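Orotidine 5'-phosphate decarboxylase (Lactobacillus acidophilus, PDB 3TFX) probably catalyses the decarboxylation of orotidine 5'-monophosphate to uridine 5'-monophosphate, the last step of de novo UMP synthesis, as a homodimeric TIM-barrel enzyme. Local coordinates at residues Q18-K21 against I22-K25; G94-M97 against I98-A101; C138-P141 against M142-V146. All coordinates share one frame; numbering follows the deposited sequence.

Contact 1 (Q18-K21 against I22-K25)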
loop_
_atom_site.group_PDB
_atom_site.type_symbol
_atom_site.label_atom_id
_atom_site.label_comp_id
_atom_site.label_asym_id
_atom_site.label_seq_id
_atom_site.Cartn_x
_atom_site.Cartn_y
_atom_site.Cartn_z
ATOM N N GLN A 18 14.494 -16.699 -8.116
ATOM C CA GLN A 18 15.198 -15.624 -8.801
ATOM C C GLN A 18 15.860 -14.691 -7.773
ATOM O O GLN A 18 16.938 -14.153 -8.022
ATOM C CB GLN A 18 14.241 -14.854 -9.717
ATOM C CG GLN A 18 14.940 -13.977 -10.743
ATOM C CD GLN A 18 13.982 -13.150 -11.583
ATOM O OE1 GLN A 18 14.301 -12.022 -11.969
ATOM N NE2 GLN A 18 12.814 -13.704 -11.880
ATOM N N LEU A 19 15.220 -14.535 -6.614
ATOM C CA LEU A 19 15.733 -13.685 -5.532
ATOM C C LEU A 19 17.043 -14.230 -4.986
ATOM O O LEU A 19 18.031 -13.498 -4.810
ATOM C CB LEU A 19 14.708 -13.597 -4.394
ATOM C CG LEU A 19 15.103 -12.970 -3.053
ATOM C CD1 LEU A 19 15.374 -11.487 -3.191
ATOM C CD2 LEU A 19 13.999 -13.194 -2.024
ATOM N N ASN A 20 17.037 -15.526 -4.711
ATOM C CA ASN A 20 18.202 -16.196 -4.168
ATOM C C ASN A 20 19.394 -16.184 -5.125
ATOM O O ASN A 20 20.535 -16.105 -4.686
ATOM C CB ASN A 20 17.825 -17.602 -3.709
ATOM C CG ASN A 20 16.856 -17.582 -2.533
ATOM O OD1 ASN A 20 16.654 -16.541 -1.898
ATOM N ND2 ASN A 20 16.269 -18.730 -2.225
ATOM N N LYS A 21 19.124 -16.221 -6.422
ATOM C CA LYS A 21 20.182 -16.136 -7.417
ATOM C C LYS A 21 20.853 -14.749 -7.508
ATOM O O LYS A 21 22.089 -14.660 -7.498
ATOM C CB LYS A 21 19.683 -16.607 -8.787
ATOM C CG LYS A 21 20.730 -16.462 -9.907
ATOM C CD LYS A 21 20.945 -17.768 -10.670
ATOM C CE LYS A 21 20.086 -17.833 -11.927
ATOM N NZ LYS A 21 20.577 -18.903 -12.859
ATOM N N ILE A 22 20.070 -13.674 -7.597
ATOM C CA ILE A 22 20.682 -12.335 -7.592
ATOM C C ILE A 22 21.420 -12.059 -6.288
ATOM O O ILE A 22 22.522 -11.524 -6.311
ATOM C CB ILE A 22 19.707 -11.158 -7.988
ATOM C CG1 ILE A 22 20.475 -9.846 -8.112
ATOM C CG2 ILE A 22 18.536 -10.995 -7.003
ATOM C CD1 ILE A 22 21.535 -9.855 -9.210
ATOM N N LEU A 23 20.827 -12.458 -5.164
ATOM C CA LEU A 23 21.434 -12.273 -3.844
ATOM C C LEU A 23 22.783 -12.972 -3.709
ATOM O O LEU A 23 23.723 -12.413 -3.129
ATOM C CB LEU A 23 20.482 -12.745 -2.745
ATOM C CG LEU A 23 19.624 -11.751 -1.951
ATOM C CD1 LEU A 23 19.158 -10.590 -2.780
ATOM C CD2 LEU A 23 18.444 -12.459 -1.334
ATOM N N SER A 24 22.887 -14.188 -4.247
ATOM C CA SER A 24 24.152 -14.932 -4.230
ATOM C C SER A 24 25.292 -14.190 -4.943
ATOM O O SER A 24 26.472 -14.493 -4.739
ATOM C CB SER A 24 23.965 -16.310 -4.850
ATOM O OG SER A 24 23.909 -16.211 -6.263
ATOM N N LYS A 25 24.937 -13.204 -5.759
ATOM C CA LYS A 25 25.926 -12.443 -6.513
ATOM C C LYS A 25 26.212 -11.051 -5.956
ATOM O O LYS A 25 26.940 -10.296 -6.583
ATOM C CB LYS A 25 25.471 -12.301 -7.964
ATOM C CG LYS A 25 25.357 -13.619 -8.711
ATOM C CD LYS A 25 24.826 -13.360 -10.107
ATOM C CE LYS A 25 24.435 -14.638 -10.799
ATOM N NZ LYS A 25 23.583 -14.317 -11.974
#
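L19 and L23, one helical turn apart, meet through their branch ends: CD1 of L19 lies 3.7 Å from CD2 of L23, and the two side chains run at a slant to each other. L19 achieves this although its CB starts off facing away, because CG is anti to the backbone N (chi1 169°) and the branch beyond it turns back. L23 keeps close to the main chain, its CB 3.3 Å from O of L19, the carbonyl that also receives N of L23. On another side of the helix K21 and K25 run side by side and point the same way, yet their like-charged NZ atoms stay 5.6 Å apart. S24 ties its side chain to the preceding turn: OG donates to O of K21, three residues back, at 2.7 Å, with chi1 of 77° setting it between the backbone N and the carbonyl carbon. The segments cover the later part of helix 16-24, which links strands 7-10 and 33-36 of the barrel in a beta-alpha-beta unit, and K25 just after it. L19 and L23 pack on L52 of helix 46-54 and on L11, while I22 rests on L13 in the loop after strand 7-10.

Contact 2 (G94-M97 against I98-A101)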
loop_
_atom_site.group_PDB
_atom_site.type_symbol
_atom_site.label_atom_id
_atom_site.label_comp_id
_atom_site.label_asym_id
_atom_site.label_seq_id
_atom_site.Cartn_x
_atom_site.Cartn_y
_atom_site.Cartn_z
ATOM N N GLY A 94 -2.141 11.506 5.114
ATOM C CA GLY A 94 -2.311 12.509 6.146
ATOM C C GLY A 94 -1.435 12.362 7.379
ATOM O O GLY A 94 -0.809 11.311 7.625
ATOM N N SER A 95 -1.424 13.439 8.158
ATOM C CA SER A 95 -0.581 13.605 9.332
ATOM C C SER A 95 -0.713 12.520 10.405
ATOM O O SER A 95 0.296 11.993 10.903
ATOM C CB SER A 95 -0.897 14.956 9.975
ATOM O OG SER A 95 -0.013 15.160 11.042
ATOM N N GLN A 96 -1.952 12.218 10.793
ATOM C CA GLN A 96 -2.187 11.228 11.843
ATOM C C GLN A 96 -1.761 9.818 11.422
ATOM O O GLN A 96 -1.233 9.044 12.233
ATOM C CB GLN A 96 -3.648 11.237 12.326
ATOM C CG GLN A 96 -3.896 10.218 13.457
ATOM C CD GLN A 96 -3.050 10.492 14.704
ATOM O OE1 GLN A 96 -3.044 11.615 15.223
ATOM N NE2 GLN A 96 -2.334 9.465 15.190
HETATM N N MSE A 97 -1.987 9.499 10.152
HETATM C CA MSE A 97 -1.609 8.194 9.620
HETATM C C MSE A 97 -0.090 7.994 9.679
HETATM O O MSE A 97 0.400 6.903 9.992
HETATM C CB MSE A 97 -2.115 8.043 8.186
HETATM C CG MSE A 97 -2.120 6.613 7.709
HETATM SE SE MSE A 97 -1.706 6.491 5.805
HETATM C CE MSE A 97 0.160 7.083 5.869
ATOM N N ILE A 98 0.654 9.058 9.395
ATOM C CA ILE A 98 2.112 8.985 9.446
ATOM C C ILE A 98 2.567 8.752 10.897
ATOM O O ILE A 98 3.403 7.876 11.151
ATOM C CB ILE A 98 2.786 10.230 8.817
ATOM C CG1 ILE A 98 2.461 10.327 7.326
ATOM C CG2 ILE A 98 4.314 10.221 9.053
ATOM C CD1 ILE A 98 2.858 11.684 6.681
ATOM N N LYS A 99 2.007 9.522 11.839
ATOM C CA LYS A 99 2.319 9.347 13.264
ATOM C C LYS A 99 2.006 7.930 13.742
ATOM O O LYS A 99 2.795 7.335 14.484
ATOM C CB LYS A 99 1.559 10.350 14.154
ATOM C CG LYS A 99 1.915 11.814 13.923
ATOM C CD LYS A 99 0.922 12.735 14.653
ATOM C CE LYS A 99 1.180 14.203 14.354
ATOM N NZ LYS A 99 0.217 15.061 15.144
ATOM N N SER A 100 0.857 7.394 13.319
ATOM C CA SER A 100 0.452 6.036 13.720
ATOM C C SER A 100 1.393 4.988 13.134
ATOM O O SER A 100 1.742 4.017 13.787
ATOM C CB SER A 100 -1.008 5.765 13.321
ATOM O OG SER A 100 -1.907 6.545 14.101
ATOM N N ALA A 101 1.831 5.216 11.903
ATOM C CA ALA A 101 2.776 4.323 11.238
ATOM C C ALA A 101 4.065 4.205 12.050
ATOM O O ALA A 101 4.549 3.099 12.308
ATOM C CB ALA A 101 3.057 4.809 9.825
HETATM O O HOH W 1 -1.970 15.795 13.629
#
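The first turns of helix 95-108, the helical arm of the beta-alpha-beta unit between strands 86-90 and 117-121, carry this contact, with G94 as N-cap residue. Q96 and S100 make its side-chain bond across one turn: NE2 of Q96 donates to OG of S100 at 3.1 Å, with an N-H...O angle of 163°. The hydroxyl lies only 3° out of the Q96 amide plane, and the bend at chi2 (61°) turns the amide along the helix toward S100, one turn ahead. The K99 chain crosses that of Q96 at about a right angle and extends beside S95, its CE 3.6 Å from OG of S95. NZ of K99 donates to a water at 2.8 Å, which makes a weak bond to that same OG; the stronger partner of that hydroxyl is OG of S156. CG1 of I98 sits 3.4 Å from O of G94. I98 and A101 pack on L118, while M97, a selenomethionine, and A101 pack on V89 and V72. An alanine in place of S100 would probably take away this acceptor, leaving the Q96 amide less restrained beside P69, which both side chains touch. At the helix start, N of S95 donates to OE1 of E135 of the second subunit, where the helix dipole would be expected to stabilise the carboxylate's negative charge. The chemistry thus divides: apolar side chains pack on strands 86-90 and 117-121 and on helix 69-80, while two separate polar links, Q96 to S100 and K99 through water to S95, run along the helix.

Contact 3 (C138-P141 against M142-V146)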
loop_
_atom_site.group_PDB
_atom_site.type_symbol
_atom_site.label_atom_id
_atom_site.label_comp_id
_atom_site.label_asym_id
_atom_site.label_seq_id
_atom_site.Cartn_x
_atom_site.Cartn_y
_atom_site.Cartn_z
ATOM N N CYS A 138 -5.423 18.240 -7.127
ATOM C CA CYS A 138 -4.556 19.100 -6.330
ATOM C C CYS A 138 -4.692 20.564 -6.751
ATOM O O CYS A 138 -4.793 20.874 -7.933
ATOM C CB CYS A 138 -3.104 18.643 -6.445
ATOM S SG CYS A 138 -2.006 19.364 -5.205
ATOM N N ARG A 139 -4.715 21.455 -5.770
ATOM C CA ARG A 139 -4.748 22.883 -6.043
ATOM C C ARG A 139 -3.361 23.514 -6.101
ATOM O O ARG A 139 -3.245 24.695 -6.432
ATOM C CB ARG A 139 -5.591 23.621 -5.003
ATOM C CG ARG A 139 -4.966 23.707 -3.646
ATOM C CD ARG A 139 -5.496 24.908 -2.880
ATOM N NE ARG A 139 -4.721 25.081 -1.656
ATOM C CZ ARG A 139 -3.697 25.922 -1.528
ATOM N NH1 ARG A 139 -3.328 26.706 -2.545
ATOM N NH2 ARG A 139 -3.044 25.989 -0.374
ATOM N N LEU A 140 -2.325 22.745 -5.760
ATOM C CA LEU A 140 -0.937 23.242 -5.815
ATOM C C LEU A 140 -0.137 22.654 -6.991
ATOM O O LEU A 140 -0.322 21.482 -7.335
ATOM C CB LEU A 140 -0.199 22.955 -4.496
ATOM C CG LEU A 140 -0.674 23.611 -3.193
ATOM C CD1 LEU A 140 0.185 23.132 -2.009
ATOM C CD2 LEU A 140 -0.653 25.140 -3.283
ATOM N N PRO A 141 0.760 23.463 -7.608
ATOM C CA PRO A 141 1.706 22.898 -8.579
ATOM C C PRO A 141 2.659 21.898 -7.914
ATOM O O PRO A 141 2.815 21.922 -6.695
ATOM C CB PRO A 141 2.474 24.127 -9.102
ATOM C CG PRO A 141 2.260 25.179 -8.096
ATOM C CD PRO A 141 0.881 24.929 -7.531
HETATM N N MSE A 142 3.290 21.051 -8.729
HETATM C CA MSE A 142 4.067 19.897 -8.270
HETATM C C MSE A 142 5.071 20.190 -7.150
HETATM O O MSE A 142 5.035 19.530 -6.108
HETATM C CB MSE A 142 4.765 19.214 -9.461
HETATM C CG MSE A 142 5.469 17.886 -9.139
HETATM SE SE MSE A 142 4.282 16.470 -8.445
HETATM C CE MSE A 142 3.305 16.031 -10.080
ATOM N N ALA A 143 5.942 21.183 -7.367
ATOM C CA ALA A 143 7.049 21.475 -6.451
ATOM C C ALA A 143 6.563 21.929 -5.086
ATOM O O ALA A 143 7.170 21.590 -4.064
ATOM C CB ALA A 143 7.999 22.514 -7.047
ATOM N N GLU A 144 5.472 22.694 -5.084
ATOM C CA GLU A 144 4.854 23.179 -3.851
ATOM C C GLU A 144 4.168 22.048 -3.089
ATOM O O GLU A 144 4.244 21.992 -1.858
ATOM C CB GLU A 144 3.852 24.303 -4.142
ATOM C CG GLU A 144 4.493 25.665 -4.453
ATOM C CD GLU A 144 3.467 26.789 -4.635
ATOM O OE1 GLU A 144 2.487 26.855 -3.850
ATOM O OE2 GLU A 144 3.644 27.611 -5.564
ATOM N N GLN A 145 3.508 21.154 -3.826
ATOM C CA GLN A 145 2.794 20.020 -3.235
ATOM C C GLN A 145 3.778 19.028 -2.609
ATOM O O GLN A 145 3.565 18.534 -1.501
ATOM C CB GLN A 145 1.903 19.332 -4.284
ATOM C CG GLN A 145 1.313 17.976 -3.858
ATOM C CD GLN A 145 0.149 18.096 -2.868
ATOM O OE1 GLN A 145 -0.209 19.195 -2.407
ATOM N NE2 GLN A 145 -0.453 16.956 -2.543
ATOM N N VAL A 146 4.866 18.774 -3.325
ATOM C CA VAL A 146 5.926 17.893 -2.862
ATOM C C VAL A 146 6.553 18.397 -1.563
ATOM O O VAL A 146 6.685 17.630 -0.602
ATOM C CB VAL A 146 6.992 17.643 -3.955
ATOM C CG1 VAL A 146 8.260 17.009 -3.360
ATOM C CG2 VAL A 146 6.414 16.739 -5.036
#
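C138 and Q145 form the tight part of this contact: SG of C138 lies 3.3 Å from OE1 and 3.4 Å from CD of Q145. A chi1 of 169° sets CG of Q145 beside its own carbonyl carbon, and a bend at chi2 (76°) brings the amide to the sulfur. The same SG accepts N of L140 at 3.4 Å, with an N-H...S angle of 156°, so one sulfur both holds the loop and meets the helix. NE2 of Q145 is hydrogen-bonded to OE2 of E123, which probably sets the rotation of the buried amide. L140 covers this region, crossing Q145 at about a right angle with CD1 4.0 Å from OE1 of Q145.

The exposed side is looser. E144 also crosses L140 at about a right angle, but here its carboxylate oxygens lie against carbon: OE1 of E144 is 3.6 Å from CD2 of L140, and OE2 is 3.8 Å from CG of P141. R139 packs on R139 of the second subunit.

P141 occupies the N-cap position, and its carbonyl O receives N of Q145 at 3.0 Å and, weakly, N of E144. The first of these is the i-to-i+4 bond that opens helix 142-155. The arrangement is that of a helix N-terminus, with P141 as N-cap residue and its carbonyl starting the helical bonding, where the loop from helix 129-134 enters helix 142-155 at the dimer interface of the TIM barrel.

Overall arrangement
All three contacts are local and lie on the outer helical layer of the barrel, their centres 18 to 22 Å from that of the chain. Contact 2 is the most buried, with five of eight touching residues covered; contacts 1 and 3 are partly buried. Contacts 1 and 2 each lie on a helix linking consecutive strands, whereas contact 3 spans a loop and a helix start. Contact 1 sits across the chain centre from the others, its centre 35 Å from that of contact 2, and touches no other subunit. Contacts 2 and 3, centres 20 Å apart, both meet the second subunit. Chemistry follows place: leucine packing in 18-25, an amide-hydroxyl bond in 94-101, and sulfur-amide contact in 138-146.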